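Local coordinates for exopolysaccharide biosynthesis protein (Pantoea stewartii subsp. stewartii DC283, PDB 6TGF) that modifies the glycan of the bacterial biofilm, probably as a hydrolase, and is built as a trimer with a parallel beta-helix fold like that of bacteriophage tailspikes, at residues B[89-94]-B[113-118]; B[49-54]-B[128-133]; B[168-173]-B[177-182]; B[213-218]-B[255-260]. One frame throughout, in Å; residues are numbered along the deposited sequence.

Contact 1: B[89-94]-B[113-118]; sequences VFLRDA and DQFVKD. With EDO (1,2-ethanediol), chain X; EDO (1,2-ethanediol), chain C.
With CG swung anti to the backbone N in both residues (chi1 175° in Leu91, -171° in Phe115), the two side chains slide past each other in opposite directions, and Leu91 CD1 stops 4.0 Å from Phe115 CE1. The methyl lies at the edge of the ring, near its plane, rather than over a face. The other branch of Leu91, CD2, packs 3.9 Å from C2 of an ethanediol, probably from the crystallisation liquor, whose C1 also lies at the Phe115 ring edge. O1 of this ethanediol donates to Asp118 OD2 over 2.7 Å, and OD2 also takes a weak bond from Gln114 NE2, one helical turn back. At the far end, Ala94 CB approaches the backbone O of Asp118. Asp93 turns to its own loop, where OD1 accepts from Asn97 N. Asp113 OD1 receives Trp64 NE1 as well as a second ethanediol. The contact lies at the surface of the head-binding region: strand 89-92 runs between strands 98-101 and 121-124 of an antiparallel sheet, and helix 109-117 leans on its end, with Phe115 packed on Leu122 of strand 121-124 and Val56 of helix 53-57.

Contact 2: B[49-54]-B[128-133]; sequences PILTPE and HAMALE
Ile50 meets His128 from the opposite direction, mainly through the ends of its two branches. Its CG1 sits between the backbone N and the carbonyl carbon (chi1 63°), which carries CD1 over one face of the imidazole in a CH-pi contact, 4.2 Å from the centroid and 25° off the ring normal. CG2, on the other branch, comes 3.8 Å from His128 CE1 on the same side of the ring, so both branches bear on the CE1 corner. The polar side of the histidine is used as well: ND1 is hydrogen-bonded to Asn125 O, which helps to fix the rotation of the ring against the isoleucine. At Leu51, CG is anti to the carbonyl carbon (chi1 -61°), and CD1 reaches toward Met130 tip to tip, 4.1 Å from CE. The methionine runs out extended and bends at its last torsion, chi3 -86°, to present this methyl; Leu71 of strand 69-74 packs against both residues. Further on, the chain turns away from strand 129-134: Thr52 OG1 donates over 2.9 Å to the anti lone pair of Glu54 OE1, as helix 53-57 begins. All four touching residues are buried, and they join two antiparallel sheets, one ending in strand 48-51 and the other containing strand 129-134. Ile50 and Leu51 both face Leu122 of the adjacent strand, a classic beta bulge, and this lets two consecutive side chains enter the apolar interface between sheets of the head-binding region.

Contact 3: B[168-173]-B[177-182]; sequences GEIPSV and RKTRPL
Over one face of the Arg177 guanidinium lies Val173 CG2, 4.0 Å above the plane and offset toward the rim on the NH1 side. The two side chains run side by side and point the same way; the arginine is extended from CG to NE, which carries the flat group out until one face lies against the valine methyl. NE forms a salt bridge with Asp213, which helps to hold the group in this orientation. The aliphatic part of Arg177 also lies close to the valine carbonyl, with CG 3.4 Å from Val173 O. That oxygen accepts from Arg177 N at 2.7 Å. This i to i+4 bond ties the end of the short helix 173-176 to its first turn. Ser172, at the N-cap, caps a backbone N of the first turn with its side chain, and its OG is also hydrogen-bonded to Asp175 OD2. Two residues beyond the arginine, Thr179 meets Ile170 tip to tip: Ile170 CD1 stands 3.7 Å from Thr179 OG1, a hydroxyl already bonded to Asp175 O. Strand 168-170 is the edge of a mixed sheet and pairs in parallel with strand 187-190, where Val173 rests on Leu190 and Ile170 on Ile188; on another side, Thr179 touches Glu54 of helix 53-57 and bonds through its O to Trp226 of strand 224-228.

Contact 4: B[213-218]-B[255-260]; sequences DDQGVI and IKAMYQ
Ala257 points its methyl from the helix straight at the bend of the 213-218 loop, where the Gln215 side chain and the Asp214 carbonyl meet it. Gln215 also aims toward the helix, and its chain, extended beyond CG, passes over the methyl: CB and the amide NE2 both touch Ala257 CB, the latter at 3.8 Å. Asp214 O lies at the same 3.8 Å from that carbon. The small side chain thus allows the backbones to approach, with the CA atoms of Gln215 and Ala257 6.2 Å apart. A water spans the polar part of the gap, donating to Asp214 O and to Ala257 O, each at 2.7 Å. The Asp214 carboxylate turns back into its own loop, chi1 60°, and forms an Asx turn and Asx motif. OD1 is gripped by three amides: Gly216 N nearly along the C-O axis, and Val217 N and Ile218 N on the syn side but tilted out of the carboxylate plane, the last almost straight at 177°. Such a cluster of N-H groups would probably favour the charged form of the carboxylate, and it holds the loop closed just ahead of strand 218-221. Gln215 takes up positive phi, 69°, at the bend, and its carbonyl accepts from Trp193 NE1. Across the helix Met258 points away from the loop and touches Gln272 of strand 271-272, while Trp261, one turn further along helix 252-265, packs on Asp214 and Val217.

Overall arrangement
From the N terminus, 49-54 comes first and waits for 128-133, so contact 2 closes a long loop of the head-binding region, within which contact 1 closes a shorter one between 89-94 and 113-118. The two touch where Phe115 packs against the backbone of 51-53. Contacts 3 and 4 follow in series, and no loops cross. Contact 3 is the most local, closing round helix 173-176; it meets contact 2 through Arg180, Thr179 and Leu182, joining the head-binding sheets to the next, mixed sheet. The salt bridge of Arg177 with Asp213 carries the chain of touches to contact 4, which brings that sheet's loop to helix 252-265, just before the parallel strands of the beta-helix.

Contact 1: B[89-94]-B[113-118]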
loop_
_atom_site.group_PDB
_atom_site.type_symbol
_atom_site.label_atom_id
_atom_site.label_comp_id
_atom_site.label_asym_id
_atom_site.label_seq_id
_atom_site.Cartn_x
_atom_site.Cartn_y
_atom_site.Cartn_z
ATOM N N VAL B 89 21.131 63.159 -27.807
ATOM C CA VAL B 89 21.272 62.551 -26.449
ATOM C C VAL B 89 21.483 63.691 -25.449
ATOM O O VAL B 89 22.318 64.571 -25.732
ATOM C CB VAL B 89 22.437 61.543 -26.395
ATOM C CG1 VAL B 89 22.487 60.800 -25.069
ATOM C CG2 VAL B 89 22.388 60.557 -27.547
ATOM N N PHE B 90 20.752 63.668 -24.332
ATOM C CA PHE B 90 20.798 64.702 -23.265
ATOM C C PHE B 90 21.339 64.076 -21.975
ATOM O O PHE B 90 20.793 63.048 -21.529
ATOM C CB PHE B 90 19.412 65.319 -23.070
ATOM C CG PHE B 90 18.735 65.715 -24.357
ATOM C CD1 PHE B 90 19.069 66.893 -25.004
ATOM C CD2 PHE B 90 17.778 64.897 -24.935
ATOM C CE1 PHE B 90 18.453 67.249 -26.194
ATOM C CE2 PHE B 90 17.163 65.254 -26.123
ATOM C CZ PHE B 90 17.501 66.429 -26.751
ATOM N N LEU B 91 22.392 64.676 -21.413
ATOM C CA LEU B 91 22.965 64.304 -20.093
ATOM C C LEU B 91 22.207 65.065 -19.003
ATOM O O LEU B 91 22.259 66.309 -19.011
ATOM C CB LEU B 91 24.461 64.637 -20.058
ATOM C CG LEU B 91 25.155 64.419 -18.713
ATOM C CD1 LEU B 91 25.154 62.950 -18.321
ATOM C CD2 LEU B 91 26.575 64.956 -18.739
ATOM N N ARG B 92 21.523 64.336 -18.115
ATOM C CA ARG B 92 20.877 64.882 -16.892
ATOM C C ARG B 92 21.890 64.833 -15.743
ATOM O O ARG B 92 22.514 63.771 -15.563
ATOM C CB ARG B 92 19.617 64.081 -16.553
ATOM C CG ARG B 92 18.929 64.513 -15.267
ATOM C CD ARG B 92 17.725 63.642 -14.972
ATOM N NE ARG B 92 18.097 62.385 -14.334
ATOM C CZ ARG B 92 17.302 61.324 -14.227
ATOM N NH1 ARG B 92 16.079 61.352 -14.729
ATOM N NH2 ARG B 92 17.738 60.232 -13.623
ATOM N N ASP B 93 22.041 65.934 -14.999
ATOM C CA ASP B 93 23.021 66.060 -13.883
ATOM C C ASP B 93 22.301 65.846 -12.544
ATOM O O ASP B 93 21.073 65.612 -12.558
ATOM C CB ASP B 93 23.776 67.393 -13.948
ATOM C CG ASP B 93 22.947 68.638 -13.667
ATOM O OD1 ASP B 93 21.802 68.500 -13.186
ATOM O OD2 ASP B 93 23.463 69.744 -13.928
ATOM N N ALA B 94 23.052 65.916 -11.439
ATOM C CA ALA B 94 22.585 65.689 -10.049
ATOM C C ALA B 94 21.385 66.586 -9.727
ATOM O O ALA B 94 20.384 66.066 -9.193
ATOM C CB ALA B 94 23.716 65.938 -9.082
ATOM N N ASP B 113 32.896 57.375 -13.249
ATOM C CA ASP B 113 32.860 57.841 -11.836
ATOM C C ASP B 113 31.972 59.087 -11.744
ATOM O O ASP B 113 31.051 59.085 -10.907
ATOM C CB ASP B 113 34.272 58.095 -11.299
ATOM C CG ASP B 113 35.109 56.836 -11.133
ATOM O OD1 ASP B 113 34.521 55.762 -10.899
ATOM O OD2 ASP B 113 36.347 56.940 -11.238
ATOM N N GLN B 114 32.224 60.090 -12.593
ATOM C CA GLN B 114 31.477 61.378 -12.636
ATOM C C GLN B 114 29.982 61.097 -12.845
ATOM O O GLN B 114 29.162 61.703 -12.122
ATOM C CB GLN B 114 32.020 62.281 -13.747
ATOM C CG GLN B 114 31.633 63.746 -13.594
ATOM C CD GLN B 114 32.303 64.411 -12.416
ATOM O OE1 GLN B 114 33.363 63.995 -11.956
ATOM N NE2 GLN B 114 31.682 65.467 -11.916
ATOM N N PHE B 115 29.654 60.214 -13.795
ATOM C CA PHE B 115 28.272 59.816 -14.176
ATOM C C PHE B 115 27.542 59.256 -12.949
ATOM O O PHE B 115 26.415 59.703 -12.657
ATOM C CB PHE B 115 28.310 58.800 -15.322
ATOM C CG PHE B 115 26.973 58.480 -15.941
ATOM C CD1 PHE B 115 26.346 59.384 -16.785
ATOM C CD2 PHE B 115 26.347 57.267 -15.697
ATOM C CE1 PHE B 115 25.118 59.089 -17.359
ATOM C CE2 PHE B 115 25.123 56.972 -16.275
ATOM C CZ PHE B 115 24.509 57.883 -17.102
ATOM N N VAL B 116 28.183 58.314 -12.250
ATOM C CA VAL B 116 27.655 57.655 -11.017
ATOM C C VAL B 116 27.595 58.688 -9.884
ATOM O O VAL B 116 26.543 58.765 -9.221
ATOM C CB VAL B 116 28.515 56.435 -10.635
ATOM C CG1 VAL B 116 28.204 55.926 -9.236
ATOM C CG2 VAL B 116 28.368 55.313 -11.652
ATOM N N LYS B 117 28.678 59.449 -9.685
ATOM C CA LYS B 117 28.827 60.466 -8.605
ATOM C C LYS B 117 27.699 61.502 -8.702
ATOM O O LYS B 117 27.169 61.897 -7.643
ATOM C CB LYS B 117 30.188 61.168 -8.695
ATOM C CG LYS B 117 30.898 61.355 -7.363
ATOM C CD LYS B 117 32.198 62.125 -7.449
ATOM C CE LYS B 117 33.258 61.424 -8.272
ATOM N NZ LYS B 117 34.608 61.959 -7.978
ATOM N N ASP B 118 27.354 61.915 -9.928
ATOM C CA ASP B 118 26.335 62.959 -10.223
ATOM C C ASP B 118 24.930 62.345 -10.287
ATOM O O ASP B 118 23.984 63.103 -10.563
ATOM C CB ASP B 118 26.649 63.679 -11.538
ATOM C CG ASP B 118 27.906 64.531 -11.492
ATOM O OD1 ASP B 118 28.376 64.815 -10.378
ATOM O OD2 ASP B 118 28.399 64.907 -12.571
HETATM C C1 EDO X . 28.492 63.154 -15.840
HETATM O O1 EDO X . 27.836 64.193 -15.138
HETATM C C2 EDO X . 29.583 63.647 -16.720
HETATM O O2 EDO X . 30.004 62.713 -17.697
HETATM C C1 EDO C . 35.960 52.279 -9.703
HETATM O O1 EDO C . 35.107 53.186 -9.034
HETATM C C2 EDO C . 35.881 50.896 -9.171
HETATM O O2 EDO C . 34.584 50.330 -9.235
#

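Contact 2: B[49-54]-B[128-133]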
loop_
_atom_site.group_PDB
_atom_site.type_symbol
_atom_site.label_atom_id
_atom_site.label_comp_id
_atom_site.label_asym_id
_atom_site.label_seq_id
_atom_site.Cartn_x
_atom_site.Cartn_y
_atom_site.Cartn_z
ATOM N N PRO B 49 15.139 58.045 -19.905
ATOM C CA PRO B 49 16.475 57.627 -19.484
ATOM C C PRO B 49 16.805 56.235 -20.048
ATOM O O PRO B 49 16.191 55.277 -19.611
ATOM C CB PRO B 49 16.402 57.611 -17.947
ATOM C CG PRO B 49 15.181 58.444 -17.613
ATOM C CD PRO B 49 14.227 58.221 -18.765
ATOM N N ILE B 50 17.728 56.165 -21.014
ATOM C CA ILE B 50 18.142 54.901 -21.698
ATOM C C ILE B 50 19.320 54.273 -20.941
ATOM O O ILE B 50 19.485 53.043 -21.043
ATOM C CB ILE B 50 18.469 55.129 -23.192
ATOM C CG1 ILE B 50 19.654 56.076 -23.408
ATOM C CG2 ILE B 50 17.233 55.601 -23.944
ATOM C CD1 ILE B 50 20.344 55.899 -24.743
ATOM N N LEU B 51 20.112 55.086 -20.232
ATOM C CA LEU B 51 21.275 54.637 -19.419
ATOM C C LEU B 51 21.343 55.454 -18.122
ATOM O O LEU B 51 21.254 56.693 -18.200
ATOM C CB LEU B 51 22.558 54.797 -20.241
ATOM C CG LEU B 51 22.626 53.979 -21.531
ATOM C CD1 LEU B 51 23.804 54.417 -22.388
ATOM C CD2 LEU B 51 22.709 52.490 -21.232
ATOM N N THR B 52 21.496 54.768 -16.984
ATOM C CA THR B 52 21.520 55.341 -15.610
ATOM C C THR B 52 22.760 54.811 -14.890
ATOM O O THR B 52 23.483 53.989 -15.448
ATOM C CB THR B 52 20.210 55.010 -14.882
ATOM O OG1 THR B 52 20.153 53.595 -14.701
ATOM C CG2 THR B 52 18.982 55.486 -15.627
ATOM N N PRO B 53 23.064 55.262 -13.647
ATOM C CA PRO B 53 24.206 54.734 -12.896
ATOM C C PRO B 53 24.157 53.204 -12.747
ATOM O O PRO B 53 25.205 52.587 -12.751
ATOM C CB PRO B 53 24.085 55.421 -11.526
ATOM C CG PRO B 53 23.333 56.700 -11.821
ATOM C CD PRO B 53 22.346 56.306 -12.899
ATOM N N GLU B 54 22.946 52.644 -12.643
ATOM C CA GLU B 54 22.678 51.183 -12.529
ATOM C C GLU B 54 23.319 50.428 -13.702
ATOM O O GLU B 54 23.710 49.267 -13.495
ATOM C CB GLU B 54 21.172 50.905 -12.483
ATOM C CG GLU B 54 20.530 51.195 -11.135
ATOM C CD GLU B 54 20.172 52.649 -10.875
ATOM O OE1 GLU B 54 19.929 53.386 -11.851
ATOM O OE2 GLU B 54 20.132 53.042 -9.692
ATOM N N HIS B 128 16.310 53.340 -30.673
ATOM C CA HIS B 128 17.633 53.856 -31.118
ATOM C C HIS B 128 18.572 52.703 -31.483
ATOM O O HIS B 128 18.429 51.607 -30.905
ATOM C CB HIS B 128 18.251 54.752 -30.034
ATOM C CG HIS B 128 18.583 54.037 -28.767
ATOM N ND1 HIS B 128 17.690 53.938 -27.719
ATOM C CD2 HIS B 128 19.701 53.387 -28.375
ATOM C CE1 HIS B 128 18.241 53.260 -26.734
ATOM N NE2 HIS B 128 19.476 52.909 -27.111
ATOM N N ALA B 129 19.486 52.958 -32.421
ATOM C CA ALA B 129 20.700 52.152 -32.676
ATOM C C ALA B 129 21.754 52.535 -31.634
ATOM O O ALA B 129 21.760 53.707 -31.211
ATOM C CB ALA B 129 21.208 52.394 -34.075
ATOM N N MET B 130 22.603 51.585 -31.237
ATOM C CA MET B 130 23.701 51.816 -30.262
ATOM C C MET B 130 24.963 51.092 -30.742
ATOM O O MET B 130 24.867 49.901 -31.101
ATOM C CB MET B 130 23.316 51.317 -28.867
ATOM C CG MET B 130 24.259 51.789 -27.776
ATOM S SD MET B 130 23.909 51.010 -26.181
ATOM C CE MET B 130 22.652 52.119 -25.547
ATOM N N ALA B 131 26.096 51.802 -30.747
ATOM C CA ALA B 131 27.422 51.297 -31.170
ATOM C C ALA B 131 28.468 51.673 -30.116
ATOM O O ALA B 131 28.485 52.842 -29.686
ATOM C CB ALA B 131 27.775 51.859 -32.524
ATOM N N LEU B 132 29.296 50.704 -29.714
ATOM C CA LEU B 132 30.431 50.901 -28.775
ATOM C C LEU B 132 31.723 50.435 -29.452
ATOM O O LEU B 132 31.772 49.270 -29.896
ATOM C CB LEU B 132 30.164 50.114 -27.487
ATOM C CG LEU B 132 31.219 50.254 -26.390
ATOM C CD1 LEU B 132 31.298 51.682 -25.876
ATOM C CD2 LEU B 132 30.932 49.297 -25.246
ATOM N N GLU B 133 32.713 51.330 -29.541
ATOM C CA GLU B 133 34.114 51.021 -29.931
ATOM C C GLU B 133 35.017 51.227 -28.712
ATOM O O GLU B 133 34.663 52.062 -27.856
ATOM C CB GLU B 133 34.590 51.929 -31.067
ATOM C CG GLU B 133 33.922 51.652 -32.401
ATOM C CD GLU B 133 34.530 52.395 -33.579
ATOM O OE1 GLU B 133 35.240 53.394 -33.347
ATOM O OE2 GLU B 133 34.294 51.970 -34.729
#

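Contact 3: B[168-173]-B[177-182]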
loop_
_atom_site.group_PDB
_atom_site.type_symbol
_atom_site.label_atom_id
_atom_site.label_comp_id
_atom_site.label_asym_id
_atom_site.label_seq_id
_atom_site.Cartn_x
_atom_site.Cartn_y
_atom_site.Cartn_z
ATOM N N GLY B 168 26.919 41.299 -17.161
ATOM C CA GLY B 168 27.137 41.934 -15.849
ATOM C C GLY B 168 26.487 41.158 -14.716
ATOM O O GLY B 168 25.795 40.160 -15.000
ATOM N N GLU B 169 26.705 41.608 -13.476
ATOM C CA GLU B 169 26.126 41.012 -12.242
ATOM C C GLU B 169 25.362 42.093 -11.469
ATOM O O GLU B 169 25.820 43.251 -11.463
ATOM C CB GLU B 169 27.221 40.383 -11.378
ATOM C CG GLU B 169 26.679 39.483 -10.282
ATOM C CD GLU B 169 27.683 38.508 -9.689
ATOM O OE1 GLU B 169 27.300 37.342 -9.450
ATOM O OE2 GLU B 169 28.841 38.914 -9.465
ATOM N N ILE B 170 24.240 41.714 -10.849
ATOM C CA ILE B 170 23.334 42.618 -10.078
ATOM C C ILE B 170 23.046 41.963 -8.727
ATOM O O ILE B 170 22.713 40.782 -8.671
ATOM C CB ILE B 170 22.057 42.917 -10.894
ATOM C CG1 ILE B 170 22.404 43.623 -12.210
ATOM C CG2 ILE B 170 21.047 43.706 -10.069
ATOM C CD1 ILE B 170 21.211 44.086 -13.021
ATOM N N PRO B 171 23.189 42.694 -7.597
ATOM C CA PRO B 171 23.104 42.082 -6.269
ATOM C C PRO B 171 21.696 41.690 -5.783
ATOM O O PRO B 171 21.608 40.711 -5.064
ATOM C CB PRO B 171 23.705 43.158 -5.346
ATOM C CG PRO B 171 23.452 44.465 -6.063
ATOM C CD PRO B 171 23.491 44.134 -7.540
ATOM N N SER B 172 20.649 42.435 -6.165
ATOM C CA SER B 172 19.254 42.253 -5.676
ATOM C C SER B 172 18.239 42.572 -6.780
ATOM O O SER B 172 18.636 43.207 -7.776
ATOM C CB SER B 172 19.010 43.102 -4.456
ATOM O OG SER B 172 19.123 44.484 -4.768
ATOM N N VAL B 173 16.976 42.156 -6.607
ATOM C CA VAL B 173 15.872 42.450 -7.574
ATOM C C VAL B 173 15.543 43.944 -7.485
ATOM O O VAL B 173 15.172 44.524 -8.524
ATOM C CB VAL B 173 14.608 41.588 -7.365
ATOM C CG1 VAL B 173 14.921 40.105 -7.303
ATOM C CG2 VAL B 173 13.802 42.003 -6.149
ATOM N N ARG B 177 15.257 45.860 -10.892
ATOM C CA ARG B 177 14.049 46.627 -11.307
ATOM C C ARG B 177 14.430 48.068 -11.674
ATOM O O ARG B 177 13.590 48.748 -12.293
ATOM C CB ARG B 177 12.999 46.622 -10.192
ATOM C CG ARG B 177 12.250 45.305 -10.049
ATOM C CD ARG B 177 11.548 45.210 -8.711
ATOM N NE ARG B 177 10.736 44.008 -8.585
ATOM C CZ ARG B 177 10.225 43.554 -7.443
ATOM N NH1 ARG B 177 10.440 44.197 -6.305
ATOM N NH2 ARG B 177 9.500 42.450 -7.437
ATOM N N LYS B 178 15.633 48.514 -11.297
ATOM C CA LYS B 178 16.143 49.892 -11.543
ATOM C C LYS B 178 17.140 49.902 -12.711
ATOM O O LYS B 178 17.488 51.009 -13.167
ATOM C CB LYS B 178 16.795 50.440 -10.270
ATOM C CG LYS B 178 15.816 50.852 -9.179
ATOM C CD LYS B 178 16.466 51.051 -7.828
ATOM C CE LYS B 178 15.601 51.842 -6.872
ATOM N NZ LYS B 178 16.283 52.080 -5.579
ATOM N N THR B 179 17.583 48.729 -13.177
ATOM C CA THR B 179 18.591 48.575 -14.260
ATOM C C THR B 179 17.879 48.349 -15.598
ATOM O O THR B 179 17.369 47.236 -15.804
ATOM C CB THR B 179 19.554 47.418 -13.963
ATOM O OG1 THR B 179 20.154 47.648 -12.687
ATOM C CG2 THR B 179 20.630 47.265 -15.017
ATOM N N ARG B 180 17.858 49.358 -16.473
ATOM C CA ARG B 180 17.336 49.233 -17.862
ATOM C C ARG B 180 18.296 48.352 -18.658
ATOM O O ARG B 180 19.505 48.569 -18.615
ATOM C CB ARG B 180 17.181 50.610 -18.516
ATOM C CG ARG B 180 16.816 50.562 -19.994
ATOM C CD ARG B 180 16.457 51.923 -20.558
ATOM N NE ARG B 180 15.017 52.111 -20.680
ATOM C CZ ARG B 180 14.326 52.086 -21.818
ATOM N NH1 ARG B 180 14.932 51.889 -22.976
ATOM N NH2 ARG B 180 13.018 52.271 -21.793
ATOM N N PRO B 181 17.801 47.323 -19.388
ATOM C CA PRO B 181 18.651 46.543 -20.288
ATOM C C PRO B 181 19.315 47.426 -21.354
ATOM O O PRO B 181 18.706 48.397 -21.768
ATOM C CB PRO B 181 17.692 45.542 -20.952
ATOM C CG PRO B 181 16.495 45.470 -20.024
ATOM C CD PRO B 181 16.414 46.830 -19.362
ATOM N N LEU B 182 20.538 47.074 -21.765
ATOM C CA LEU B 182 21.285 47.771 -22.848
ATOM C C LEU B 182 20.523 47.613 -24.168
ATOM O O LEU B 182 20.434 48.605 -24.919
ATOM C CB LEU B 182 22.698 47.189 -22.964
ATOM C CG LEU B 182 23.691 47.631 -21.890
ATOM C CD1 LEU B 182 25.025 46.922 -22.069
ATOM C CD2 LEU B 182 23.889 49.140 -21.909
#

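Contact 4: B[213-218]-B[255-260]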
loop_
_atom_site.group_PDB
_atom_site.type_symbol
_atom_site.label_atom_id
_atom_site.label_comp_id
_atom_site.label_asym_id
_atom_site.label_seq_id
_atom_site.Cartn_x
_atom_site.Cartn_y
_atom_site.Cartn_z
ATOM N N ASP B 213 5.224 42.490 -13.419
ATOM C CA ASP B 213 6.104 41.905 -12.372
ATOM C C ASP B 213 5.318 40.821 -11.626
ATOM O O ASP B 213 4.242 41.151 -11.088
ATOM C CB ASP B 213 6.604 42.988 -11.408
ATOM C CG ASP B 213 7.731 42.549 -10.489
ATOM O OD1 ASP B 213 7.554 41.538 -9.780
ATOM O OD2 ASP B 213 8.777 43.232 -10.480
ATOM N N ASP B 214 5.828 39.584 -11.610
ATOM C CA ASP B 214 5.228 38.434 -10.875
ATOM C C ASP B 214 6.110 38.063 -9.671
ATOM O O ASP B 214 5.811 37.037 -9.026
ATOM C CB ASP B 214 4.978 37.243 -11.807
ATOM C CG ASP B 214 6.214 36.690 -12.495
ATOM O OD1 ASP B 214 7.309 36.768 -11.902
ATOM O OD2 ASP B 214 6.070 36.184 -13.624
ATOM N N GLN B 215 7.153 38.857 -9.394
ATOM C CA GLN B 215 7.989 38.811 -8.159
ATOM C C GLN B 215 8.850 37.540 -8.105
ATOM O O GLN B 215 9.391 37.263 -7.018
ATOM C CB GLN B 215 7.109 38.906 -6.907
ATOM C CG GLN B 215 6.825 40.334 -6.470
ATOM C CD GLN B 215 6.090 40.391 -5.154
ATOM O OE1 GLN B 215 6.620 40.853 -4.146
ATOM N NE2 GLN B 215 4.859 39.905 -5.154
ATOM N N GLY B 216 9.009 36.817 -9.222
ATOM C CA GLY B 216 9.723 35.523 -9.254
ATOM C C GLY B 216 10.406 35.255 -10.584
ATOM O O GLY B 216 11.622 34.995 -10.580
ATOM N N VAL B 217 9.645 35.286 -11.680
ATOM C CA VAL B 217 10.129 34.973 -13.058
ATOM C C VAL B 217 10.289 36.280 -13.851
ATOM O O VAL B 217 11.271 36.379 -14.614
ATOM C CB VAL B 217 9.181 33.976 -13.754
ATOM C CG1 VAL B 217 9.644 33.634 -15.163
ATOM C CG2 VAL B 217 9.011 32.707 -12.931
ATOM N N ILE B 218 9.371 37.237 -13.674
ATOM C CA ILE B 218 9.383 38.578 -14.336
ATOM C C ILE B 218 9.598 39.657 -13.266
ATOM O O ILE B 218 8.751 39.760 -12.358
ATOM C CB ILE B 218 8.076 38.820 -15.121
ATOM C CG1 ILE B 218 7.828 37.748 -16.186
ATOM C CG2 ILE B 218 8.051 40.223 -15.715
ATOM C CD1 ILE B 218 8.786 37.787 -17.354
ATOM N N ILE B 255 4.758 33.159 -1.265
ATOM C CA ILE B 255 3.787 32.035 -1.434
ATOM C C ILE B 255 2.629 32.507 -2.323
ATOM O O ILE B 255 2.245 31.748 -3.233
ATOM C CB ILE B 255 3.304 31.513 -0.065
ATOM C CG1 ILE B 255 4.431 30.791 0.681
ATOM C CG2 ILE B 255 2.078 30.623 -0.221
ATOM C CD1 ILE B 255 4.159 30.567 2.151
ATOM N N LYS B 256 2.102 33.709 -2.065
ATOM C CA LYS B 256 1.008 34.337 -2.856
ATOM C C LYS B 256 1.493 34.613 -4.286
ATOM O O LYS B 256 0.715 34.363 -5.227
ATOM C CB LYS B 256 0.525 35.624 -2.182
ATOM C CG LYS B 256 -0.239 35.420 -0.880
ATOM C CD LYS B 256 -1.024 36.638 -0.448
ATOM C CE LYS B 256 -1.492 36.576 0.991
ATOM N NZ LYS B 256 -0.744 37.519 1.857
ATOM N N ALA B 257 2.726 35.109 -4.439
ATOM C CA ALA B 257 3.352 35.454 -5.737
ATOM C C ALA B 257 3.537 34.187 -6.581
ATOM O O ALA B 257 3.099 34.187 -7.753
ATOM C CB ALA B 257 4.667 36.159 -5.511
ATOM N N MET B 258 4.164 33.153 -6.006
ATOM C CA MET B 258 4.460 31.867 -6.694
ATOM C C MET B 258 3.143 31.173 -7.055
ATOM O O MET B 258 3.083 30.560 -8.141
ATOM C CB MET B 258 5.305 30.932 -5.822
ATOM C CG MET B 258 5.796 29.708 -6.574
ATOM S SD MET B 258 6.987 28.722 -5.638
ATOM C CE MET B 258 7.610 27.651 -6.932
ATOM N N TYR B 259 2.134 31.263 -6.183
ATOM C CA TYR B 259 0.790 30.678 -6.414
ATOM C C TYR B 259 0.152 31.336 -7.640
ATOM O O TYR B 259 -0.210 30.616 -8.588
ATOM C CB TYR B 259 -0.138 30.847 -5.208
ATOM C CG TYR B 259 -1.479 30.190 -5.414
ATOM C CD1 TYR B 259 -1.555 28.827 -5.644
ATOM C CD2 TYR B 259 -2.660 30.916 -5.427
ATOM C CE1 TYR B 259 -2.767 28.196 -5.859
ATOM C CE2 TYR B 259 -3.884 30.298 -5.635
ATOM C CZ TYR B 259 -3.937 28.932 -5.851
ATOM O OH TYR B 259 -5.120 28.285 -6.054
ATOM N N GLN B 260 0.024 32.665 -7.611
ATOM C CA GLN B 260 -0.655 33.455 -8.671
ATOM C C GLN B 260 0.084 33.258 -10.000
ATOM O O GLN B 260 -0.598 33.184 -11.038
ATOM C CB GLN B 260 -0.737 34.936 -8.293
ATOM C CG GLN B 260 -1.896 35.658 -8.966
ATOM C CD GLN B 260 -1.605 37.117 -9.223
ATOM O OE1 GLN B 260 -0.593 37.471 -9.826
ATOM N NE2 GLN B 260 -2.503 37.980 -8.776
HETATM O O HOH W 1 3.192 36.528 -9.081
#